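Local structure of type II secretion chaperone CpaB (6O38) at residues V86-L91 with M141-E146. The protein is the chaperone of the secreted metalloprotease CpaA, which it binds as a complex and probably helps to reach the type II secretion system. Residues are numbered along the deposited sequence; the frame is centred on the assembly and turned at random.
Sequences VKFQML and MQIFTE
Carrying CG anti to the carbonyl carbon and bending its far end at chi3 (-77°), the selenomethionine Met-90 swings its CE methyl onto Ile-143, whose CG1 branch leaves the backbone in the same sense and reaches back to meet it tip to tip. The two belong to the interior of a strongly curved antiparallel beta-sheet, in which strand 85-90, an outermost strand of this chain's sheet, passes across strand 138-145 at 82°, with the axes of the short segments 10.9 Å apart. At that distance no backbone hydrogen bond joins them, and what meets between the two segments is apolar side chains. CE of Met-90 lies 3.6 Å from CD1 of Ile-143; a flexible, unbranched chain suits this place because it can bend to fit a neighbour. Beta-branched Ile-143 suits an extended strand, and its slim CD1 end can meet both Met-90 and Phe-88. Phe-88, broad and flat, runs alongside Ile-143, pointing oppositely, and its CD1 comes within 3.9 Å of Ile-143 CD1. Its ring also packs edge-to-face with Phe-128, while Met-90 touches Tyr-150, so the contact continues into strands 127-133 and 148-155. Alternation along strand 138-145 sends Gln-142 and Phe-144 away from this core to pack on the CpaA chain. Beside Ile-143, the extended selenomethionine Met-141 places SE near the plane of the Phe-88 ring, at its edge, 4.5 Å from CE1.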
loop_
_atom_site.group_PDB
_atom_site.type_symbol
_atom_site.label_atom_id
_atom_site.label_comp_id
_atom_site.label_asym_id
_atom_site.label_seq_id
_atom_site.Cartn_x
_atom_site.Cartn_y
_atom_site.Cartn_z
ATOM N N VAL G 86 -7.510 -15.965 3.118
ATOM C CA VAL G 86 -7.965 -15.430 1.841
ATOM C C VAL G 86 -6.742 -15.141 0.979
ATOM O O VAL G 86 -5.717 -14.668 1.483
ATOM C CB VAL G 86 -8.831 -14.166 2.043
ATOM C CG1 VAL G 86 -8.465 -13.073 1.052
ATOM C CG2 VAL G 86 -10.307 -14.516 1.935
ATOM N N LYS G 87 -6.847 -15.432 -0.316
ATOM C CA LYS G 87 -5.725 -15.338 -1.241
ATOM C C LYS G 87 -6.076 -14.423 -2.408
ATOM O O LYS G 87 -7.200 -14.454 -2.917
ATOM C CB LYS G 87 -5.337 -16.726 -1.763
ATOM C CG LYS G 87 -4.037 -16.774 -2.545
ATOM C CD LYS G 87 -3.639 -18.215 -2.815
ATOM C CE LYS G 87 -2.136 -18.360 -2.974
ATOM N NZ LYS G 87 -1.722 -19.791 -2.954
ATOM N N PHE G 88 -5.103 -13.617 -2.829
ATOM C CA PHE G 88 -5.243 -12.728 -3.974
ATOM C C PHE G 88 -4.213 -13.098 -5.033
ATOM O O PHE G 88 -3.044 -13.334 -4.715
ATOM C CB PHE G 88 -5.059 -11.259 -3.573
ATOM C CG PHE G 88 -6.039 -10.780 -2.542
ATOM C CD1 PHE G 88 -7.276 -10.281 -2.920
ATOM C CD2 PHE G 88 -5.721 -10.815 -1.194
ATOM C CE1 PHE G 88 -8.179 -9.834 -1.973
ATOM C CE2 PHE G 88 -6.618 -10.368 -0.243
ATOM C CZ PHE G 88 -7.849 -9.879 -0.632
ATOM N N GLN G 89 -4.648 -13.142 -6.292
ATOM C CA GLN G 89 -3.766 -13.444 -7.415
ATOM C C GLN G 89 -3.932 -12.366 -8.479
ATOM O O GLN G 89 -4.981 -12.277 -9.124
ATOM C CB GLN G 89 -4.051 -14.831 -7.992
ATOM C CG GLN G 89 -3.433 -15.964 -7.188
ATOM C CD GLN G 89 -3.461 -17.287 -7.924
ATOM O OE1 GLN G 89 -4.180 -17.448 -8.911
ATOM N NE2 GLN G 89 -2.671 -18.244 -7.452
HETATM N N MSE G 90 -2.896 -11.551 -8.649
HETATM C CA MSE G 90 -2.866 -10.492 -9.650
HETATM C C MSE G 90 -1.519 -10.518 -10.367
HETATM O O MSE G 90 -0.836 -9.499 -10.460
HETATM C CB MSE G 90 -3.125 -9.131 -9.005
HETATM C CG MSE G 90 -4.575 -8.923 -8.603
HETATM SE SE MSE G 90 -4.838 -7.459 -7.351
HETATM C CE MSE G 90 -4.209 -8.353 -5.742
ATOM N N LEU G 91 -1.157 -11.713 -10.848
ATOM C CA LEU G 91 0.205 -11.998 -11.300
ATOM C C LEU G 91 0.753 -10.928 -12.239
ATOM O O LEU G 91 1.940 -10.588 -12.171
ATOM C CB LEU G 91 0.253 -13.369 -11.980
ATOM C CG LEU G 91 0.237 -14.621 -11.095
ATOM C CD1 LEU G 91 -1.131 -14.866 -10.466
ATOM C CD2 LEU G 91 0.690 -15.838 -11.889
HETATM N N MSE G 141 -13.203 -3.613 -3.644
HETATM C CA MSE G 141 -12.049 -4.111 -2.901
HETATM C C MSE G 141 -10.906 -3.107 -2.884
HETATM O O MSE G 141 -10.578 -2.504 -3.905
HETATM C CB MSE G 141 -11.551 -5.427 -3.494
HETATM C CG MSE G 141 -12.575 -6.535 -3.494
HETATM SE SE MSE G 141 -11.795 -8.222 -4.060
HETATM C CE MSE G 141 -13.447 -9.224 -4.260
ATOM N N GLN G 142 -10.300 -2.936 -1.712
ATOM C CA GLN G 142 -9.115 -2.103 -1.545
ATOM C C GLN G 142 -7.975 -3.005 -1.093
ATOM O O GLN G 142 -8.004 -3.534 0.022
ATOM C CB GLN G 142 -9.361 -0.988 -0.529
ATOM C CG GLN G 142 -10.500 -0.052 -0.884
ATOM C CD GLN G 142 -10.699 1.031 0.157
ATOM O OE1 GLN G 142 -9.873 1.207 1.052
ATOM N NE2 GLN G 142 -11.803 1.761 0.048
ATOM N N ILE G 143 -6.984 -3.190 -1.957
ATOM C CA ILE G 143 -5.837 -4.043 -1.672
ATOM C C ILE G 143 -4.622 -3.134 -1.540
ATOM O O ILE G 143 -4.168 -2.542 -2.527
ATOM C CB ILE G 143 -5.635 -5.107 -2.757
ATOM C CG1 ILE G 143 -6.930 -5.896 -2.959
ATOM C CG2 ILE G 143 -4.490 -6.038 -2.388
ATOM C CD1 ILE G 143 -7.011 -6.626 -4.278
ATOM N N PHE G 144 -4.094 -3.023 -0.324
ATOM C CA PHE G 144 -2.983 -2.126 -0.020
ATOM C C PHE G 144 -1.760 -2.959 0.344
ATOM O O PHE G 144 -1.708 -3.559 1.423
ATOM C CB PHE G 144 -3.355 -1.170 1.112
ATOM C CG PHE G 144 -4.539 -0.300 0.803
ATOM C CD1 PHE G 144 -4.599 0.418 -0.379
ATOM C CD2 PHE G 144 -5.594 -0.202 1.695
ATOM C CE1 PHE G 144 -5.689 1.219 -0.666
ATOM C CE2 PHE G 144 -6.687 0.597 1.413
ATOM C CZ PHE G 144 -6.733 1.309 0.232
ATOM N N THR G 145 -0.779 -2.987 -0.551
ATOM C CA THR G 145 0.493 -3.652 -0.319
ATOM C C THR G 145 1.628 -2.652 -0.494
ATOM O O THR G 145 1.442 -1.548 -1.012
ATOM C CB THR G 145 0.687 -4.840 -1.270
ATOM O OG1 THR G 145 0.953 -4.358 -2.592
ATOM C CG2 THR G 145 -0.552 -5.722 -1.292
ATOM N N GLU G 146 2.820 -3.052 -0.046
ATOM C CA GLU G 146 3.997 -2.217 -0.248
ATOM C C GLU G 146 4.406 -2.150 -1.713
ATOM O O GLU G 146 5.117 -1.217 -2.103
ATOM C CB GLU G 146 5.166 -2.735 0.595
ATOM C CG GLU G 146 5.744 -4.069 0.132
ATOM C CD GLU G 146 4.842 -5.252 0.434
ATOM O OE1 GLU G 146 3.873 -5.090 1.206
ATOM O OE2 GLU G 146 5.104 -6.348 -0.105
#